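Local coordinates for F-BAR domain only protein 1 (Danio rerio, PDB 5JP2) that probably acts early in clathrin-mediated endocytosis and, through its mu homology domain, binds a peptide of Eps15, at residues C39-A53 and S124-Q138. Residues are numbered along the deposited sequence; the frame is centred on the assembly and turned at random.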
ATOM      1  N   CYS B  39       9.046  -2.952 -17.773  1.00 49.28           N
ATOM      2  CA  CYS B  39       7.976  -2.828 -16.799  1.00 49.12           C
ATOM      3  C   CYS B  39       7.658  -1.375 -16.484  1.00 31.56           C
ATOM      4  O   CYS B  39       8.471  -0.476 -16.667  1.00 36.16           O
ATOM      5  CB  CYS B  39       8.305  -3.573 -15.506  1.00 55.17           C
ATOM      6  SG  CYS B  39       9.121  -2.602 -14.299  1.00 57.22           S
ATOM      7  N   LEU B  40       6.433  -1.169 -16.020  1.00 30.10           N
ATOM      8  CA  LEU B  40       5.954   0.105 -15.515  1.00 35.68           C
ATOM      9  C   LEU B  40       5.399  -0.090 -14.111  1.00 25.20           C
ATOM     10  O   LEU B  40       4.656  -1.037 -13.869  1.00 29.15           O
ATOM     11  CB  LEU B  40       4.862   0.663 -16.422  1.00 39.98           C
ATOM     12  CG  LEU B  40       5.088   0.496 -17.921  1.00 63.26           C
ATOM     13  CD1 LEU B  40       3.764   0.473 -18.675  1.00 53.58           C
ATOM     14  CD2 LEU B  40       5.972   1.618 -18.422  1.00 70.45           C
ATOM     15  N   VAL B  41       5.721   0.818 -13.200  1.00 24.98           N
ATOM     16  CA  VAL B  41       5.224   0.774 -11.832  1.00 27.09           C
ATOM     17  C   VAL B  41       4.569   2.105 -11.458  1.00 27.22           C
ATOM     18  O   VAL B  41       5.137   3.172 -11.704  1.00 35.00           O
ATOM     19  CB  VAL B  41       6.358   0.431 -10.851  1.00 27.86           C
ATOM     20  CG1 VAL B  41       5.843   0.463  -9.432  1.00 26.88           C
ATOM     21  CG2 VAL B  41       6.914  -0.921 -11.163  1.00 21.89           C
ATOM     22  N   LYS B  42       3.388   2.038 -10.838  1.00 28.55           N
ATOM     23  CA  LYS B  42       2.728   3.197 -10.237  1.00 27.11           C
ATOM     24  C   LYS B  42       2.290   2.891  -8.804  1.00 26.12           C
ATOM     25  O   LYS B  42       1.465   2.003  -8.575  1.00 32.60           O
ATOM     26  CB  LYS B  42       1.513   3.646 -11.053  1.00 29.85           C
ATOM     27  CG  LYS B  42       0.937   4.969 -10.546  1.00 36.81           C
ATOM     28  CD  LYS B  42      -0.265   5.456 -11.322  1.00 32.34           C
ATOM     29  CE  LYS B  42      -1.492   4.647 -11.003  1.00 36.28           C
ATOM     30  NZ  LYS B  42      -2.734   5.348 -11.374  1.00 50.60           N
ATOM     31  N   ILE B  43       2.803   3.650  -7.847  1.00 27.92           N
ATOM     32  CA  ILE B  43       2.404   3.537  -6.451  1.00 31.02           C
ATOM     33  C   ILE B  43       1.540   4.730  -6.082  1.00 31.95           C
ATOM     34  O   ILE B  43       1.888   5.873  -6.382  1.00 35.54           O
ATOM     35  CB  ILE B  43       3.626   3.439  -5.527  1.00 30.53           C
ATOM     36  CG1 ILE B  43       4.456   2.215  -5.891  1.00 37.27           C
ATOM     37  CG2 ILE B  43       3.182   3.362  -4.097  1.00 38.05           C
ATOM     38  CD1 ILE B  43       5.835   2.279  -5.392  1.00 24.60           C
ATOM     39  N   THR B  44       0.429   4.464  -5.418  1.00 34.15           N
ATOM     40  CA  THR B  44      -0.465   5.494  -4.927  1.00 37.92           C
ATOM     41  C   THR B  44      -0.604   5.366  -3.417  1.00 30.76           C
ATOM     42  O   THR B  44      -0.886   4.288  -2.897  1.00 32.00           O
ATOM     43  CB  THR B  44      -1.813   5.372  -5.595  1.00 35.32           C
ATOM     44  OG1 THR B  44      -1.620   5.457  -7.007  1.00 40.03           O
ATOM     45  CG2 THR B  44      -2.683   6.504  -5.162  1.00 33.24           C
ATOM     46  N   GLY B  45      -0.391   6.463  -2.714  1.00 28.97           N
ATOM     47  CA  GLY B  45      -0.339   6.392  -1.271  1.00 30.45           C
ATOM     48  C   GLY B  45      -1.244   7.389  -0.597  1.00 31.35           C
ATOM     49  O   GLY B  45      -1.625   8.407  -1.173  1.00 29.05           O
ATOM     50  N   ASP B  46      -1.534   7.097   0.668  1.00 28.46           N
ATOM     51  CA  ASP B  46      -2.386   7.915   1.509  1.00 25.83           C
ATOM     52  C   ASP B  46      -1.792   8.003   2.909  1.00 29.21           C
ATOM     53  O   ASP B  46      -1.406   6.988   3.481  1.00 31.76           O
ATOM     54  CB  ASP B  46      -3.790   7.339   1.578  1.00 33.59           C
ATOM     55  CG  ASP B  46      -4.565   7.871   2.755  1.00 61.01           C
ATOM     56  OD1 ASP B  46      -4.599   7.176   3.787  1.00 93.15           O
ATOM     57  OD2 ASP B  46      -5.132   8.980   2.670  1.00 80.17           O
ATOM     58  N   LEU B  47      -1.731   9.204   3.463  1.00 36.25           N
ATOM     59  CA  LEU B  47      -1.321   9.420   4.846  1.00 29.74           C
ATOM     60  C   LEU B  47      -2.507   9.874   5.681  1.00 26.22           C
ATOM     61  O   LEU B  47      -3.077  10.933   5.429  1.00 31.89           O
ATOM     62  CB  LEU B  47      -0.202  10.447   4.932  1.00 25.52           C
ATOM     63  CG  LEU B  47       0.274  10.829   6.329  1.00 30.73           C
ATOM     64  CD1 LEU B  47       0.864   9.654   7.065  1.00 28.55           C
ATOM     65  CD2 LEU B  47       1.292  11.931   6.225  1.00 39.25           C
ATOM     66  N   THR B  48      -2.872   9.077   6.665  1.00 24.91           N
ATOM     67  CA  THR B  48      -3.956   9.398   7.571  1.00 24.30           C
ATOM     68  C   THR B  48      -3.385   9.604   8.973  1.00 29.35           C
ATOM     69  O   THR B  48      -2.401   8.975   9.354  1.00 29.22           O
ATOM     70  CB  THR B  48      -5.010   8.284   7.552  1.00 27.32           C
ATOM     71  OG1 THR B  48      -5.662   8.284   6.287  1.00 45.37           O
ATOM     72  CG2 THR B  48      -6.045   8.481   8.602  1.00 29.03           C
ATOM     73  N   MET B  49      -3.971  10.523   9.732  1.00 34.11           N
ATOM     74  CA  MET B  49      -3.591  10.694  11.122  1.00 24.21           C
ATOM     75  C   MET B  49      -4.809  10.511  12.009  1.00 28.79           C
ATOM     76  O   MET B  49      -5.905  10.951  11.670  1.00 36.69           O
ATOM     77  CB  MET B  49      -2.948  12.042  11.376  1.00 29.02           C
ATOM     78  CG  MET B  49      -2.472  12.182  12.795  1.00 39.05           C
ATOM     79  SD  MET B  49      -1.502  13.637  13.109  1.00 44.22           S
ATOM     80  CE  MET B  49       0.014  13.251  12.289  1.00 28.88           C
ATOM     81  N   SER B  50      -4.611   9.829  13.130  1.00 35.34           N
ATOM     82  CA  SER B  50      -5.674   9.511  14.068  1.00 31.69           C
ATOM     83  C   SER B  50      -5.480  10.282  15.372  1.00 33.35           C
ATOM     84  O   SER B  50      -4.354  10.520  15.807  1.00 27.21           O
ATOM     85  CB  SER B  50      -5.708   8.010  14.334  1.00 30.99           C
ATOM     86  OG  SER B  50      -6.865   7.657  15.052  1.00 44.98           O
ATOM     87  N   PHE B  51      -6.592  10.683  15.982  1.00 32.27           N
ATOM     88  CA  PHE B  51      -6.596  11.467  17.202  1.00 32.07           C
ATOM     89  C   PHE B  51      -7.453  10.798  18.267  1.00 33.48           C
ATOM     90  O   PHE B  51      -8.564  10.354  17.980  1.00 34.92           O
ATOM     91  CB  PHE B  51      -7.133  12.881  16.967  1.00 39.13           C
ATOM     92  CG  PHE B  51      -6.252  13.732  16.121  1.00 28.15           C
ATOM     93  CD1 PHE B  51      -6.268  13.626  14.751  1.00 27.83           C
ATOM     94  CD2 PHE B  51      -5.419  14.650  16.698  1.00 23.28           C
ATOM     95  CE1 PHE B  51      -5.463  14.413  13.990  1.00 28.34           C
ATOM     96  CE2 PHE B  51      -4.616  15.428  15.938  1.00 26.69           C
ATOM     97  CZ  PHE B  51      -4.636  15.310  14.578  1.00 25.48           C
ATOM     98  N   PRO B  52      -6.990  10.772  19.509  1.00 40.17           N
ATOM     99  CA  PRO B  52      -7.790  10.155  20.569  1.00 39.53           C
ATOM    100  C   PRO B  52      -8.970  11.040  20.913  1.00 35.07           C
ATOM    101  O   PRO B  52      -8.869  12.263  20.903  1.00 43.58           O
ATOM    102  CB  PRO B  52      -6.807  10.045  21.736  1.00 34.10           C
ATOM    103  CG  PRO B  52      -5.786  11.069  21.474  1.00 39.60           C
ATOM    104  CD  PRO B  52      -5.667  11.199  19.986  1.00 34.82           C
ATOM    105  N   ALA B  53     -10.110  10.408  21.181  1.00 39.37           N
ATOM    106  CA  ALA B  53     -11.337  11.171  21.362  1.00 37.10           C
ATOM    107  C   ALA B  53     -11.166  12.258  22.411  1.00 41.99           C
ATOM    108  O   ALA B  53     -11.672  13.369  22.257  1.00 57.06           O
ATOM    109  CB  ALA B  53     -12.487  10.241  21.714  1.00 31.14           C
ATOM    110  N   SER B 124     -13.862   6.073  19.760  1.00 50.96           N
ATOM    111  CA  SER B 124     -12.795   6.418  20.685  1.00 49.96           C
ATOM    112  C   SER B 124     -11.638   7.120  19.997  1.00 50.13           C
ATOM    113  O   SER B 124     -10.738   7.609  20.687  1.00 39.99           O
ATOM    114  CB  SER B 124     -12.298   5.169  21.429  1.00 51.30           C
ATOM    115  OG  SER B 124     -11.888   4.142  20.556  1.00 57.29           O
ATOM    116  N   TYR B 125     -11.672   7.224  18.667  1.00 41.32           N
ATOM    117  CA  TYR B 125     -10.669   7.957  17.907  1.00 39.80           C
ATOM    118  C   TYR B 125     -11.280   8.475  16.615  1.00 40.51           C
ATOM    119  O   TYR B 125     -12.326   8.010  16.169  1.00 38.47           O
ATOM    120  CB  TYR B 125      -9.449   7.094  17.603  1.00 38.44           C
ATOM    121  CG  TYR B 125      -9.750   5.896  16.760  1.00 39.29           C
ATOM    122  CD1 TYR B 125     -10.202   4.727  17.337  1.00 38.74           C
ATOM    123  CD2 TYR B 125      -9.579   5.923  15.391  1.00 39.11           C
ATOM    124  CE1 TYR B 125     -10.478   3.627  16.586  1.00 52.90           C
ATOM    125  CE2 TYR B 125      -9.855   4.822  14.628  1.00 41.12           C
ATOM    126  CZ  TYR B 125     -10.301   3.675  15.231  1.00 47.97           C
ATOM    127  OH  TYR B 125     -10.581   2.566  14.482  1.00 71.94           O
ATOM    128  N   TYR B 126     -10.616   9.465  16.025  1.00 43.04           N
ATOM    129  CA  TYR B 126     -11.099  10.134  14.828  1.00 40.96           C
ATOM    130  C   TYR B 126      -9.961  10.258  13.832  1.00 36.45           C
ATOM    131  O   TYR B 126      -8.884  10.737  14.181  1.00 34.26           O
ATOM    132  CB  TYR B 126     -11.664  11.511  15.161  1.00 45.59           C
ATOM    133  CG  TYR B 126     -12.755  11.449  16.188  1.00 43.55           C
ATOM    134  CD1 TYR B 126     -13.920  10.753  15.939  1.00 43.82           C
ATOM    135  CD2 TYR B 126     -12.614  12.080  17.415  1.00 51.31           C
ATOM    136  CE1 TYR B 126     -14.920  10.681  16.884  1.00 55.49           C
ATOM    137  CE2 TYR B 126     -13.609  12.012  18.369  1.00 53.21           C
ATOM    138  CZ  TYR B 126     -14.761  11.311  18.098  1.00 60.50           C
ATOM    139  OH  TYR B 126     -15.763  11.237  19.039  1.00 63.92           O
ATOM    140  N   ASN B 127     -10.200   9.829  12.602  1.00 51.31           N
ATOM    141  CA  ASN B 127      -9.175   9.821  11.574  1.00 41.98           C
ATOM    142  C   ASN B 127      -9.272  11.063  10.703  1.00 37.58           C
ATOM    143  O   ASN B 127     -10.364  11.551  10.418  1.00 38.41           O
ATOM    144  CB  ASN B 127      -9.293   8.572  10.714  1.00 39.14           C
ATOM    145  CG  ASN B 127      -8.924   7.328  11.462  1.00 34.84           C
ATOM    146  OD1 ASN B 127      -8.072   7.354  12.334  1.00 47.37           O
ATOM    147  ND2 ASN B 127      -9.552   6.224  11.115  1.00 38.35           N
ATOM    148  N   VAL B 128      -8.116  11.568  10.286  1.00 37.07           N
ATOM    149  CA  VAL B 128      -8.002  12.748   9.441  1.00 25.30           C
ATOM    150  C   VAL B 128      -7.053  12.457   8.286  1.00 31.72           C
ATOM    151  O   VAL B 128      -5.942  11.971   8.498  1.00 38.55           O
ATOM    152  CB  VAL B 128      -7.498  13.949  10.250  1.00 30.56           C
ATOM    153  CG1 VAL B 128      -7.325  15.122   9.364  1.00 36.39           C
ATOM    154  CG2 VAL B 128      -8.470  14.252  11.359  1.00 36.11           C
ATOM    155  N   ALA B 129      -7.454  12.844   7.082  1.00 36.97           N
ATOM    156  CA  ALA B 129      -6.696  12.565   5.868  1.00 35.88           C
ATOM    157  C   ALA B 129      -5.741  13.715   5.603  1.00 29.76           C
ATOM    158  O   ALA B 129      -6.169  14.842   5.374  1.00 52.97           O
ATOM    159  CB  ALA B 129      -7.639  12.346   4.690  1.00 43.72           C
ATOM    160  N   LEU B 130      -4.448  13.447   5.700  1.00 36.79           N
ATOM    161  CA  LEU B 130      -3.450  14.484   5.494  1.00 26.84           C
ATOM    162  C   LEU B 130      -2.986  14.631   4.046  1.00 33.63           C
ATOM    163  O   LEU B 130      -2.740  15.752   3.595  1.00 45.31           O
ATOM    164  CB  LEU B 130      -2.254  14.227   6.401  1.00 30.13           C
ATOM    165  CG  LEU B 130      -2.588  14.201   7.891  1.00 35.67           C
ATOM    166  CD1 LEU B 130      -1.336  14.135   8.734  1.00 37.60           C
ATOM    167  CD2 LEU B 130      -3.388  15.419   8.257  1.00 41.14           C
ATOM    168  N   LEU B 131      -2.761  13.531   3.330  1.00 38.14           N
ATOM    169  CA  LEU B 131      -2.015  13.622   2.084  1.00 31.68           C
ATOM    170  C   LEU B 131      -2.344  12.476   1.141  1.00 38.08           C
ATOM    171  O   LEU B 131      -2.589  11.354   1.579  1.00 32.47           O
ATOM    172  CB  LEU B 131      -0.527  13.634   2.382  1.00 40.03           C
ATOM    173  CG  LEU B 131       0.459  13.816   1.255  1.00 46.14           C
ATOM    174  CD1 LEU B 131       0.712  15.273   1.039  1.00 56.57           C
ATOM    175  CD2 LEU B 131       1.727  13.117   1.650  1.00 49.71           C
ATOM    176  N   LYS B 132      -2.331  12.776  -0.160  1.00 34.34           N
ATOM    177  CA  LYS B 132      -2.304  11.785  -1.226  1.00 32.83           C
ATOM    178  C   LYS B 132      -1.016  11.978  -2.011  1.00 31.97           C
ATOM    179  O   LYS B 132      -0.505  13.089  -2.107  1.00 32.73           O
ATOM    180  CB  LYS B 132      -3.492  11.918  -2.168  1.00 39.53           C
ATOM    181  CG  LYS B 132      -4.814  12.004  -1.482  1.00 46.20           C
ATOM    182  CD  LYS B 132      -5.106  10.806  -0.631  1.00 53.34           C
ATOM    183  CE  LYS B 132      -6.579  10.769  -0.279  1.00 66.45           C
ATOM    184  NZ  LYS B 132      -6.912   9.647   0.628  1.00 94.06           N
ATOM    185  N   TYR B 133      -0.475  10.900  -2.563  1.00 28.81           N
ATOM    186  CA  TYR B 133       0.782  11.023  -3.282  1.00 24.49           C
ATOM    187  C   TYR B 133       0.941   9.867  -4.259  1.00 27.02           C
ATOM    188  O   TYR B 133       0.225   8.873  -4.200  1.00 30.10           O
ATOM    189  CB  TYR B 133       1.980  11.119  -2.323  1.00 28.72           C
ATOM    190  CG  TYR B 133       2.177   9.957  -1.395  1.00 32.07           C
ATOM    191  CD1 TYR B 133       1.485   9.875  -0.206  1.00 30.55           C
ATOM    192  CD2 TYR B 133       3.052   8.939  -1.708  1.00 27.88           C
ATOM    193  CE1 TYR B 133       1.661   8.815   0.647  1.00 28.34           C
ATOM    194  CE2 TYR B 133       3.228   7.873  -0.867  1.00 22.94           C
ATOM    195  CZ  TYR B 133       2.535   7.820   0.317  1.00 26.14           C
ATOM    196  OH  TYR B 133       2.706   6.759   1.162  1.00 33.54           O
ATOM    197  N   GLN B 134       1.891  10.030  -5.173  1.00 38.93           N
ATOM    198  CA  GLN B 134       2.024   9.173  -6.339  1.00 37.75           C
ATOM    199  C   GLN B 134       3.490   8.989  -6.662  1.00 33.32           C
ATOM    200  O   GLN B 134       4.272   9.928  -6.540  1.00 37.73           O
ATOM    201  CB  GLN B 134       1.312   9.798  -7.534  1.00 49.61           C
ATOM    202  CG  GLN B 134       0.688   8.848  -8.488  1.00 51.76           C
ATOM    203  CD  GLN B 134      -0.079   9.575  -9.555  1.00 68.09           C
ATOM    204  OE1 GLN B 134       0.163  10.753  -9.808  1.00 81.68           O
ATOM    205  NE2 GLN B 134      -1.020   8.886 -10.183  1.00 78.61           N
ATOM    206  N   ALA B 135       3.863   7.781  -7.064  1.00 44.36           N
ATOM    207  CA  ALA B 135       5.223   7.511  -7.509  1.00 38.32           C
ATOM    208  C   ALA B 135       5.184   6.562  -8.691  1.00 36.96           C
ATOM    209  O   ALA B 135       4.489   5.547  -8.643  1.00 45.02           O
ATOM    210  CB  ALA B 135       6.070   6.920  -6.383  1.00 38.20           C
ATOM    211  N   SER B 136       5.917   6.902  -9.748  1.00 37.64           N
ATOM    212  CA  SER B 136       5.925   6.147 -10.991  1.00 34.20           C
ATOM    213  C   SER B 136       7.348   5.840 -11.397  1.00 37.93           C
ATOM    214  O   SER B 136       8.250   6.646 -11.168  1.00 44.76           O
ATOM    215  CB  SER B 136       5.261   6.911 -12.128  1.00 45.76           C
ATOM    216  OG  SER B 136       3.914   7.206 -11.838  1.00 55.22           O
ATOM    217  N   SER B 137       7.548   4.679 -12.005  1.00 33.23           N
ATOM    218  CA  SER B 137       8.874   4.333 -12.483  1.00 34.37           C
ATOM    219  C   SER B 137       8.765   3.339 -13.627  1.00 32.81           C
ATOM    220  O   SER B 137       7.779   2.615 -13.745  1.00 41.67           O
ATOM    221  CB  SER B 137       9.744   3.765 -11.366  1.00 35.35           C
ATOM    222  OG  SER B 137      11.100   4.077 -11.600  1.00 49.87           O
ATOM    223  N   GLN B 138       9.752   3.372 -14.513  1.00 44.23           N
ATOM    224  CA  GLN B 138       9.986   2.301 -15.471  1.00 41.12           C
ATOM    225  C   GLN B 138      11.115   1.387 -15.020  1.00 50.07           C
ATOM    226  O   GLN B 138      11.520   0.495 -15.762  1.00 56.34           O
ATOM    227  CB  GLN B 138      10.283   2.881 -16.849  1.00 57.23           C
ATOM    228  CG  GLN B 138       9.124   3.664 -17.424  1.00 60.12           C
ATOM    229  CD  GLN B 138       9.392   4.173 -18.819  1.00 79.03           C
ATOM    230  OE1 GLN B 138      10.532   4.181 -19.280  1.00 91.35           O
ATOM    231  NE2 GLN B 138       8.339   4.595 -19.508  1.00 75.43           N
TER
HETATM  232  O   HOH W   1      11.074  -1.632 -17.720  1.00 54.89           O
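Two long antiparallel strands of the mu homology domain, 39-52 and 125-137, pair from V41 opposite S137 to P52 opposite Y125. The ladder is interrupted once, by a classic beta bulge in which L130 and L131 both face L47. There L47 O takes a bond from L130 N at 2.9 Å and a weak one from L131 N, while L130 CD1 packs on M49 CB at 3.7 Å. G45 CA makes a CH-pi contact over one face of the Y133 ring, 3.7 Å from the ring centroid and displaced toward the rim. The Y133 ring stands over the neighbouring strand because its CG sits between backbone N and carbonyl carbon (chi1 60°), and its hydroxyl is hydrogen-bonded to E25 of strand 17-31. On the other face of the sheet, K132 bends at chi2 and runs alongside D46, and K132 NZ makes a salt bridge to D46 OD2 at 2.8 Å, from above the carboxylate plane. T48 OG1 donates to D46 OD1, which accepts through its syn lone pair, and the carboxylate is thus gripped at both oxygens. Further along the same face, S50 OG donates to N127 OD1 at 3.0 Å, which should help fix the rotation of the amide. N127 ND2, Y125 OH and S124 OG each bond an acidic side chain of the bound peptide, and S50 and P52 each pack on an aromatic one. On the face that carries G45 and Y133, F51 CE1 lies 4.0 Å from V128 CG2, and both side chains rest on helix 106-119. This bulged ladder is part of the elongated beta framework of a muniscin mu homology domain, here forming part of its Eps15 peptide site.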